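Local coordinates for ribosome-inactivating protein 3 (Zea mays, PDB 2PQG), which belongs to the plant ribosome-inactivating proteins, a family whose characteristic fold combines a mixed beta sheet with a largely helical remainder, at residues 31-36 and 229-234; 49-54 and 66-71; 75-80 and 133-138. One frame throughout, in Å; residues are numbered along the deposited sequence.

Contact 1. Residues 31-36 and 229-234; sequences TDHKGI and EWADHP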
loop_
_atom_site.group_PDB
_atom_site.type_symbol
_atom_site.label_atom_id
_atom_site.label_comp_id
_atom_site.label_asym_id
_atom_site.label_seq_id
_atom_site.Cartn_x
_atom_site.Cartn_y
_atom_site.Cartn_z
ATOM N N THR A 31 20.421 0.339 4.184
ATOM C CA THR A 31 21.658 0.252 4.950
ATOM C C THR A 31 21.563 -0.867 5.963
ATOM O O THR A 31 20.469 -1.288 6.332
ATOM C CB THR A 31 21.984 1.573 5.711
ATOM O OG1 THR A 31 20.915 1.904 6.612
ATOM C CG2 THR A 31 22.202 2.715 4.727
ATOM N N ASP A 32 22.713 -1.359 6.403
ATOM C CA ASP A 32 22.742 -2.421 7.389
ATOM C C ASP A 32 23.109 -1.805 8.735
ATOM O O ASP A 32 24.231 -1.346 8.924
ATOM C CB ASP A 32 23.761 -3.489 6.987
ATOM C CG ASP A 32 23.756 -4.686 7.926
ATOM O OD1 ASP A 32 24.514 -5.650 7.678
ATOM O OD2 ASP A 32 22.997 -4.667 8.918
ATOM N N HIS A 33 22.147 -1.769 9.654
ATOM C CA HIS A 33 22.371 -1.222 10.989
ATOM C C HIS A 33 22.647 -2.395 11.929
ATOM O O HIS A 33 21.936 -3.403 11.897
ATOM C CB HIS A 33 21.133 -0.463 11.471
ATOM C CG HIS A 33 21.400 0.495 12.599
ATOM N ND1 HIS A 33 21.650 1.831 12.392
ATOM C CD2 HIS A 33 21.426 0.306 13.941
ATOM C CE1 HIS A 33 21.817 2.434 13.563
ATOM N NE2 HIS A 33 21.685 1.531 14.514
ATOM N N LYS A 34 23.681 -2.266 12.757
ATOM C CA LYS A 34 24.041 -3.320 13.702
ATOM C C LYS A 34 22.913 -3.492 14.723
ATOM O O LYS A 34 22.386 -2.506 15.245
ATOM C CB LYS A 34 25.348 -2.952 14.419
ATOM C CG LYS A 34 25.879 -4.027 15.361
ATOM C CD LYS A 34 26.780 -3.437 16.445
ATOM C CE LYS A 34 28.232 -3.320 16.004
ATOM N NZ LYS A 34 28.396 -2.502 14.773
ATOM N N GLY A 35 22.535 -4.736 15.000
ATOM C CA GLY A 35 21.476 -4.974 15.964
ATOM C C GLY A 35 20.081 -4.950 15.373
ATOM O O GLY A 35 19.103 -5.212 16.070
ATOM N N ILE A 36 19.987 -4.634 14.087
ATOM C CA ILE A 36 18.706 -4.582 13.395
ATOM C C ILE A 36 18.720 -5.595 12.245
ATOM O O ILE A 36 19.370 -5.374 11.221
ATOM C CB ILE A 36 18.436 -3.159 12.832
ATOM C CG1 ILE A 36 18.470 -2.138 13.970
ATOM C CG2 ILE A 36 17.077 -3.105 12.151
ATOM C CD1 ILE A 36 18.105 -0.714 13.556
ATOM N N GLU A 229 15.350 0.520 19.051
ATOM C CA GLU A 229 15.525 0.428 20.495
ATOM C C GLU A 229 16.124 -0.926 20.877
ATOM O O GLU A 229 16.933 -1.011 21.800
ATOM C CB GLU A 229 14.191 0.604 21.223
ATOM C CG GLU A 229 14.287 0.296 22.715
ATOM C CD GLU A 229 13.004 0.570 23.479
ATOM O OE1 GLU A 229 12.932 0.164 24.661
ATOM O OE2 GLU A 229 12.077 1.192 22.909
ATOM N N TRP A 230 15.710 -1.979 20.170
ATOM C CA TRP A 230 16.207 -3.320 20.444
ATOM C C TRP A 230 17.625 -3.494 19.941
ATOM O O TRP A 230 18.322 -4.441 20.321
ATOM C CB TRP A 230 15.269 -4.382 19.849
ATOM C CG TRP A 230 14.123 -4.720 20.760
ATOM C CD1 TRP A 230 14.158 -4.838 22.121
ATOM C CD2 TRP A 230 12.780 -5.019 20.368
ATOM N NE1 TRP A 230 12.919 -5.195 22.600
ATOM C CE2 TRP A 230 12.053 -5.311 21.546
ATOM C CE3 TRP A 230 12.120 -5.072 19.135
ATOM C CZ2 TRP A 230 10.700 -5.649 21.527
ATOM C CZ3 TRP A 230 10.769 -5.410 19.118
ATOM C CH2 TRP A 230 10.077 -5.693 20.310
ATOM N N ALA A 231 18.047 -2.587 19.067
ATOM C CA ALA A 231 19.415 -2.596 18.558
ATOM C C ALA A 231 20.308 -2.180 19.754
ATOM O O ALA A 231 21.404 -2.709 19.944
ATOM C CB ALA A 231 19.574 -1.580 17.441
ATOM N N ASP A 232 19.840 -1.219 20.553
ATOM C CA ASP A 232 20.603 -0.733 21.701
ATOM C C ASP A 232 20.439 -1.620 22.939
ATOM O O ASP A 232 21.429 -1.962 23.582
ATOM C CB ASP A 232 20.191 0.705 22.048
ATOM C CG ASP A 232 20.714 1.728 21.048
ATOM O OD1 ASP A 232 20.382 2.925 21.187
ATOM O OD2 ASP A 232 21.467 1.336 20.130
ATOM N N HIS A 233 19.206 -1.993 23.265
ATOM C CA HIS A 233 18.916 -2.806 24.407
ATOM C C HIS A 233 17.999 -3.943 23.996
ATOM O O HIS A 233 16.762 -3.851 24.078
ATOM C CB HIS A 233 18.257 -1.946 25.505
ATOM C CG HIS A 233 18.975 -0.657 25.745
ATOM N ND1 HIS A 233 18.587 0.533 25.166
ATOM C CD2 HIS A 233 20.069 -0.371 26.490
ATOM C CE1 HIS A 233 19.401 1.499 25.557
ATOM N NE2 HIS A 233 20.310 0.976 26.361
ATOM N N PRO A 234 18.597 -5.052 23.555
ATOM C CA PRO A 234 17.863 -6.213 23.066
ATOM C C PRO A 234 17.007 -6.993 24.055
ATOM O O PRO A 234 16.293 -7.913 23.655
ATOM C CB PRO A 234 18.941 -7.076 22.461
ATOM C CG PRO A 234 20.100 -6.842 23.366
ATOM C CD PRO A 234 20.022 -5.369 23.751
#
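Ala231 meets the turn at Gly35 and Ile36 with its methyl group and its CA. It is the residue most covered in this small contact, which has no hydrogen bond between the two segments. Its CB bond points toward the turn. The methyl settles against two groups: Lys34 O lies 3.7 Å from Ala231 CB, and Ile36 CG1 is 3.7 Å from the same CB. The first is a backbone carbonyl, the second an apolar branch. Ile36 CG1 stands beside its own backbone N and anti to its carbonyl carbon (chi1 -58°), which sets this branch against the methyl.

Gly35 supplies the close backbone approach. Its CA is 4.1 Å from Ala231 CA, and Gly35 O lies 3.6 Å from Ala231 CA. It has no side chain to hold the two backbones apart. Its positive phi of 87° suits the third position of the type II beta turn from His33 to Ile36. Ile36 N closes this turn on His33 O at 3.2 Å. His33 touches only lightly: its CD2 is 4.4 Å from Ala231 CB. The same imidazole also meets the ring of Phe228 of helix 220-232.

The helical segment ends here. His233 is the first residue to leave helical angles, and its N still bonds Glu229 O at 2.9 Å. Trp230 leads its ring away from the turn, and its NE1 bonds Ala236 O. Lys249 NZ bonds Trp230 O and so ties this last turn to helix 249-252. The contact thus packs the loop between helix 15-27 and strand 51-57 against the C-terminal end of helix 220-232, which helix 249-252 also meets, through Trp230 and Pro234.

Contact 2. Residues 49-54 and 66-71; sequences ELWLYT and AIRMDN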
loop_
_atom_site.group_PDB
_atom_site.type_symbol
_atom_site.label_atom_id
_atom_site.label_comp_id
_atom_site.label_asym_id
_atom_site.label_seq_id
_atom_site.Cartn_x
_atom_site.Cartn_y
_atom_site.Cartn_z
ATOM N N GLU A 49 13.201 11.268 -2.435
ATOM C CA GLU A 49 14.448 11.357 -3.164
ATOM C C GLU A 49 14.812 10.178 -4.047
ATOM O O GLU A 49 15.672 10.291 -4.927
ATOM C CB GLU A 49 15.543 11.688 -2.146
ATOM N N LEU A 50 14.203 9.039 -3.748
ATOM C CA LEU A 50 14.325 7.877 -4.608
ATOM C C LEU A 50 12.908 7.308 -4.740
ATOM O O LEU A 50 12.157 7.191 -3.764
ATOM C CB LEU A 50 15.281 6.789 -4.089
ATOM C CG LEU A 50 16.750 7.183 -4.152
ATOM C CD1 LEU A 50 17.458 6.591 -2.940
ATOM C CD2 LEU A 50 17.378 6.712 -5.454
ATOM N N TRP A 51 12.532 6.976 -5.967
ATOM C CA TRP A 51 11.205 6.446 -6.252
ATOM C C TRP A 51 11.175 5.028 -6.784
ATOM O O TRP A 51 11.990 4.663 -7.645
ATOM C CB TRP A 51 10.491 7.335 -7.261
ATOM C CG TRP A 51 10.109 8.699 -6.753
ATOM C CD1 TRP A 51 10.883 9.815 -6.724
ATOM C CD2 TRP A 51 8.851 9.067 -6.172
ATOM N NE1 TRP A 51 10.187 10.861 -6.160
ATOM C CE2 TRP A 51 8.938 10.426 -5.810
ATOM C CE3 TRP A 51 7.660 8.373 -5.918
ATOM C CZ2 TRP A 51 7.882 11.109 -5.206
ATOM C CZ3 TRP A 51 6.610 9.056 -5.315
ATOM C CH2 TRP A 51 6.732 10.410 -4.966
ATOM N N LEU A 52 10.269 4.217 -6.237
ATOM C CA LEU A 52 10.070 2.862 -6.739
ATOM C C LEU A 52 8.785 2.934 -7.587
ATOM O O LEU A 52 7.729 3.384 -7.126
ATOM C CB LEU A 52 9.865 1.829 -5.624
ATOM C CG LEU A 52 9.135 0.542 -6.045
ATOM C CD1 LEU A 52 9.866 -0.144 -7.186
ATOM C CD2 LEU A 52 9.025 -0.382 -4.841
ATOM N N TYR A 53 8.891 2.523 -8.845
ATOM C CA TYR A 53 7.757 2.507 -9.769
ATOM C C TYR A 53 7.377 1.072 -10.085
ATOM O O TYR A 53 8.167 0.325 -10.666
ATOM C CB TYR A 53 8.105 3.183 -11.088
ATOM C CG TYR A 53 7.935 4.672 -11.084
ATOM C CD1 TYR A 53 8.503 5.451 -10.082
ATOM C CD2 TYR A 53 7.220 5.311 -12.097
ATOM C CE1 TYR A 53 8.368 6.838 -10.087
ATOM C CE2 TYR A 53 7.077 6.700 -12.113
ATOM C CZ TYR A 53 7.654 7.456 -11.103
ATOM O OH TYR A 53 7.518 8.825 -11.101
ATOM N N THR A 54 6.170 0.676 -9.699
ATOM C CA THR A 54 5.731 -0.670 -9.991
ATOM C C THR A 54 4.594 -0.612 -10.989
ATOM O O THR A 54 3.572 0.027 -10.759
ATOM C CB THR A 54 5.304 -1.431 -8.704
ATOM O OG1 THR A 54 4.224 -0.750 -8.056
ATOM C CG2 THR A 54 6.472 -1.517 -7.745
ATOM N N ALA A 66 3.375 5.037 -8.070
ATOM C CA ALA A 66 4.506 5.868 -7.651
ATOM C C ALA A 66 4.723 5.696 -6.150
ATOM O O ALA A 66 3.958 6.226 -5.339
ATOM C CB ALA A 66 4.229 7.337 -7.970
ATOM N N ILE A 67 5.775 4.971 -5.779
ATOM C CA ILE A 67 6.058 4.710 -4.375
ATOM C C ILE A 67 7.346 5.334 -3.842
ATOM O O ILE A 67 8.407 5.190 -4.438
ATOM C CB ILE A 67 6.118 3.189 -4.119
ATOM C CG1 ILE A 67 4.765 2.557 -4.444
ATOM C CG2 ILE A 67 6.508 2.910 -2.684
ATOM C CD1 ILE A 67 4.808 1.043 -4.558
ATOM N N ARG A 68 7.247 6.020 -2.706
ATOM C CA ARG A 68 8.419 6.632 -2.084
ATOM C C ARG A 68 9.304 5.512 -1.568
ATOM O O ARG A 68 8.816 4.565 -0.960
ATOM C CB ARG A 68 8.028 7.494 -0.881
ATOM C CG ARG A 68 7.097 8.641 -1.166
ATOM C CD ARG A 68 6.701 9.328 0.136
ATOM N NE ARG A 68 7.853 9.835 0.881
ATOM C CZ ARG A 68 7.996 11.100 1.263
ATOM N NH1 ARG A 68 7.056 11.991 0.967
ATOM N NH2 ARG A 68 9.077 11.475 1.939
ATOM N N MET A 69 10.602 5.616 -1.801
ATOM C CA MET A 69 11.525 4.597 -1.320
ATOM C C MET A 69 11.753 4.724 0.180
ATOM O O MET A 69 11.934 3.719 0.865
ATOM C CB MET A 69 12.860 4.713 -2.047
ATOM C CG MET A 69 12.974 3.797 -3.229
ATOM S SD MET A 69 13.296 2.135 -2.636
ATOM C CE MET A 69 15.059 2.158 -2.711
ATOM N N ASP A 70 11.725 5.952 0.696
ATOM C CA ASP A 70 11.968 6.151 2.117
ATOM C C ASP A 70 10.960 5.501 3.077
ATOM O O ASP A 70 11.362 4.927 4.087
ATOM C CB ASP A 70 12.152 7.650 2.445
ATOM C CG ASP A 70 11.065 8.534 1.862
ATOM O OD1 ASP A 70 9.958 8.030 1.590
ATOM O OD2 ASP A 70 11.324 9.748 1.694
ATOM N N ASN A 71 9.664 5.568 2.783
ATOM C CA ASN A 71 8.697 4.938 3.682
ATOM C C ASN A 71 7.893 3.832 2.998
ATOM O O ASN A 71 6.992 3.246 3.599
ATOM C CB ASN A 71 7.745 5.979 4.279
ATOM C CG ASN A 71 6.893 6.657 3.235
ATOM O OD1 ASN A 71 6.664 6.116 2.150
ATOM N ND2 ASN A 71 6.400 7.846 3.560
#
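Trp51 turns the CE3-CZ3 edge of its six-membered ring to Ala66 and Arg68 on the neighbouring strand of a beta hairpin, formed by strands 51-57 and 62-68. The strands run antiparallel, with 148° between their short axes. This edge is the bump. It enters the dip between two side chains on the same face, with Ala66 CB 4.0 Å from Trp51 CZ3 and Arg68 CG 4.2 Å from it. The backbone of Ala66 and Ile67 forms the floor, where Trp51 CE3 comes within 3.6 Å of Ile67 O. Ala66 C and Ile67 N lie at the ring edge, in its plane. Val75 of the next strand also touches the indole.

Leu52 and Ile67 form a hydrogen-bonded pair on the other face. Leu52 N gives a nearly straight bond to Ile67 O (2.8 Å, 165°), and Ile67 N returns one to Leu52 O. Ile67 CB rests on Leu52 O at 3.4 Å. Beyond the pair, Ile67 CD1 reaches buried Thr54 OG1, which has no polar partner in the model. Val22 and Val26 of helix 15-27 cover Leu52.

Past the regular pairing, Met69 N bonds Leu50 O. Met69 CB then fits against Leu50 CB at 3.8 Å. Met69 CG, close to Leu50 O, also approaches Leu52 CB (4.4 Å). The Met69 chain bends at chi2 and chi3, turning its end away from the 49-54 segment.

Arg68 NH2 serves both Lys45 O and Asp70 OD2. Arg68 NE meets the syn lone pair of Asp70 OD1 at 2.9 Å, within the guanidinium plane and almost perfectly straight at 178°.

Contact 3. Residues 75-80 and 133-138; sequences VGFRTP and NDLAKK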
loop_
_atom_site.group_PDB
_atom_site.type_symbol
_atom_site.label_atom_id
_atom_site.label_comp_id
_atom_site.label_asym_id
_atom_site.label_seq_id
_atom_site.Cartn_x
_atom_site.Cartn_y
_atom_site.Cartn_z
ATOM N N VAL A 75 2.147 7.221 -3.423
ATOM C CA VAL A 75 1.868 8.653 -3.494
ATOM C C VAL A 75 0.813 8.900 -4.563
ATOM O O VAL A 75 -0.052 9.764 -4.410
ATOM C CB VAL A 75 3.122 9.469 -3.854
ATOM C CG1 VAL A 75 2.805 10.955 -3.811
ATOM C CG2 VAL A 75 4.248 9.139 -2.894
ATOM N N GLY A 76 0.886 8.132 -5.646
ATOM C CA GLY A 76 -0.071 8.284 -6.726
ATOM C C GLY A 76 0.081 7.188 -7.757
ATOM O O GLY A 76 0.918 6.298 -7.606
ATOM N N PHE A 77 -0.721 7.256 -8.813
ATOM C CA PHE A 77 -0.670 6.262 -9.879
ATOM C C PHE A 77 -0.929 6.899 -11.249
ATOM O O PHE A 77 -1.611 7.923 -11.355
ATOM C CB PHE A 77 -1.684 5.146 -9.603
ATOM C CG PHE A 77 -3.124 5.572 -9.749
ATOM C CD1 PHE A 77 -3.803 5.381 -10.947
ATOM C CD2 PHE A 77 -3.811 6.135 -8.678
ATOM C CE1 PHE A 77 -5.141 5.744 -11.079
ATOM C CE2 PHE A 77 -5.153 6.504 -8.804
ATOM C CZ PHE A 77 -5.817 6.303 -10.007
ATOM N N ARG A 78 -0.379 6.279 -12.290
ATOM C CA ARG A 78 -0.514 6.766 -13.655
ATOM C C ARG A 78 -1.411 5.857 -14.511
ATOM O O ARG A 78 -1.270 4.634 -14.499
ATOM C CB ARG A 78 0.886 6.875 -14.271
ATOM C CG ARG A 78 0.943 7.393 -15.701
ATOM C CD ARG A 78 2.375 7.335 -16.244
ATOM N NE ARG A 78 2.437 7.674 -17.664
ATOM C CZ ARG A 78 1.972 6.902 -18.645
ATOM N NH1 ARG A 78 1.411 5.729 -18.367
ATOM N NH2 ARG A 78 2.048 7.314 -19.905
ATOM N N THR A 79 -2.339 6.457 -15.247
ATOM C CA THR A 79 -3.238 5.688 -16.109
ATOM C C THR A 79 -2.588 5.401 -17.468
ATOM O O THR A 79 -1.523 5.931 -17.784
ATOM C CB THR A 79 -4.541 6.449 -16.399
ATOM O OG1 THR A 79 -4.225 7.697 -17.025
ATOM C CG2 THR A 79 -5.323 6.693 -15.135
ATOM N N PRO A 80 -3.220 4.545 -18.289
ATOM C CA PRO A 80 -2.651 4.241 -19.602
ATOM C C PRO A 80 -2.608 5.498 -20.461
ATOM O O PRO A 80 -1.769 5.614 -21.351
ATOM C CB PRO A 80 -3.619 3.214 -20.170
ATOM C CG PRO A 80 -4.090 2.506 -18.968
ATOM C CD PRO A 80 -4.332 3.630 -17.985
ATOM N N ASN A 133 -7.614 -2.881 -13.558
ATOM C CA ASN A 133 -8.493 -2.617 -14.686
ATOM C C ASN A 133 -9.431 -1.459 -14.392
ATOM O O ASN A 133 -9.743 -0.664 -15.277
ATOM C CB ASN A 133 -9.275 -3.886 -15.048
ATOM C CG ASN A 133 -8.403 -4.926 -15.736
ATOM O OD1 ASN A 133 -8.728 -6.113 -15.754
ATOM N ND2 ASN A 133 -7.286 -4.478 -16.314
ATOM N N ASP A 134 -9.856 -1.359 -13.139
ATOM C CA ASP A 134 -10.756 -0.300 -12.699
ATOM C C ASP A 134 -10.034 1.046 -12.681
ATOM O O ASP A 134 -10.501 2.016 -13.281
ATOM C CB ASP A 134 -11.267 -0.609 -11.291
ATOM C CG ASP A 134 -12.578 0.081 -10.976
ATOM O OD1 ASP A 134 -12.734 1.273 -11.306
ATOM O OD2 ASP A 134 -13.456 -0.577 -10.382
ATOM N N LEU A 135 -8.897 1.097 -11.987
ATOM C CA LEU A 135 -8.116 2.328 -11.873
ATOM C C LEU A 135 -7.505 2.793 -13.196
ATOM O O LEU A 135 -7.215 3.981 -13.374
ATOM C CB LEU A 135 -7.022 2.159 -10.808
ATOM C CG LEU A 135 -7.559 2.001 -9.382
ATOM C CD1 LEU A 135 -6.409 1.696 -8.434
ATOM C CD2 LEU A 135 -8.305 3.276 -8.956
ATOM N N ALA A 136 -7.309 1.858 -14.121
ATOM C CA ALA A 136 -6.756 2.200 -15.428
ATOM C C ALA A 136 -7.742 3.120 -16.121
ATOM O O ALA A 136 -7.396 3.794 -17.084
ATOM C CB ALA A 136 -6.545 0.949 -16.262
ATOM N N LYS A 137 -8.977 3.135 -15.625
ATOM C CA LYS A 137 -10.025 3.978 -16.188
ATOM C C LYS A 137 -10.409 5.135 -15.278
ATOM O O LYS A 137 -11.437 5.767 -15.524
ATOM C CB LYS A 137 -11.298 3.180 -16.453
ATOM C CG LYS A 137 -11.079 1.782 -16.928
ATOM C CD LYS A 137 -12.345 1.248 -17.549
ATOM C CE LYS A 137 -12.103 -0.111 -18.171
ATOM N NZ LYS A 137 -12.899 -0.278 -19.417
ATOM N N LYS A 138 -9.619 5.418 -14.239
ATOM C CA LYS A 138 -9.966 6.520 -13.346
ATOM C C LYS A 138 -10.444 7.680 -14.189
ATOM O O LYS A 138 -9.746 8.175 -15.073
ATOM C CB LYS A 138 -8.792 6.986 -12.491
ATOM C CG LYS A 138 -9.146 8.198 -11.630
ATOM C CD LYS A 138 -9.807 7.806 -10.327
ATOM C CE LYS A 138 -10.773 8.883 -9.863
ATOM N NZ LYS A 138 -10.204 10.252 -9.965
#
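Phe77 presents the outer part of its ring to Leu135 and Lys138, the first and last residues of a type I beta turn. Its CB bond points toward that turn. CG stands between the backbone N and the carbonyl carbon (chi1 70°), which places it on the side of the partner turn. The Phe77 side chain crosses those of Leu135 and Lys138 at about a right angle. Lys138 CB sits at the ring edge, in its plane, 3.9 Å from Phe77 CZ. Leu135 CD2 is 4.1 Å from the same CZ. Leu135 O lies 3.6 Å from Phe77 CE1, at an oblique position. Trp85 of strand 84-86 also meets the Phe77 ring, with planes about 20° apart, and makes a cation-pi contact with Lys138.

Arg78 points the other way, as expected of the next residue in a strand. Thr79 comes back toward the turn. Its methyl CG2 is anti to its own carbonyl carbon and lies 3.7 Å from Leu135 O. Thr79 OG1 is used otherwise: it accepts a bond from Val83 N.

Pro80 ends the walk on Ala136. Pro80 CD approaches Ala136 O to 3.2 Å and lies 3.9 Å from Ala136 CB. The pyrrolidine ring thus meets both the carbonyl and the methyl of one residue. Ser61 touches both side chains nearby.

The contact joins strand 74-78 and the residues after it to the turn at 135-138. No hydrogen bond crosses it. Leu135 O is instead bonded by Lys138 N (2.9 Å) within the turn. Across the contact Leu135 O faces Phe77 CE1 and Thr79 CG2, and Ala136 O faces Pro80 CD. Attraction between the segments therefore probably rests on apolar packing. Pro80 CD, next to the ring nitrogen, may add a weak electrostatic attraction to Ala136 O.

In the fold
Contacts 2 and 3 adjoin in one mixed sheet, their centres 17 Å apart. Strands 62-68 and 74-78 are neighbours there, and Ala66 links them through its N to Gly76 O (2.8 Å) and its O to Val75 N (2.8 Å). Val75 CG2 also packs 3.4 Å from Trp51 CZ3 and 3.4 Å from Arg68 CG, so the face bearing Trp51, Ala66 and Arg68 meets Val75 of the next strand. Contact 1 stands apart. Its centre is 24 Å from that of contact 2 and 39 Å from that of contact 3, which lies on the opposite side of the chain's centre. In sequence, residues 31-36 and 229-234 enclose both other contacts.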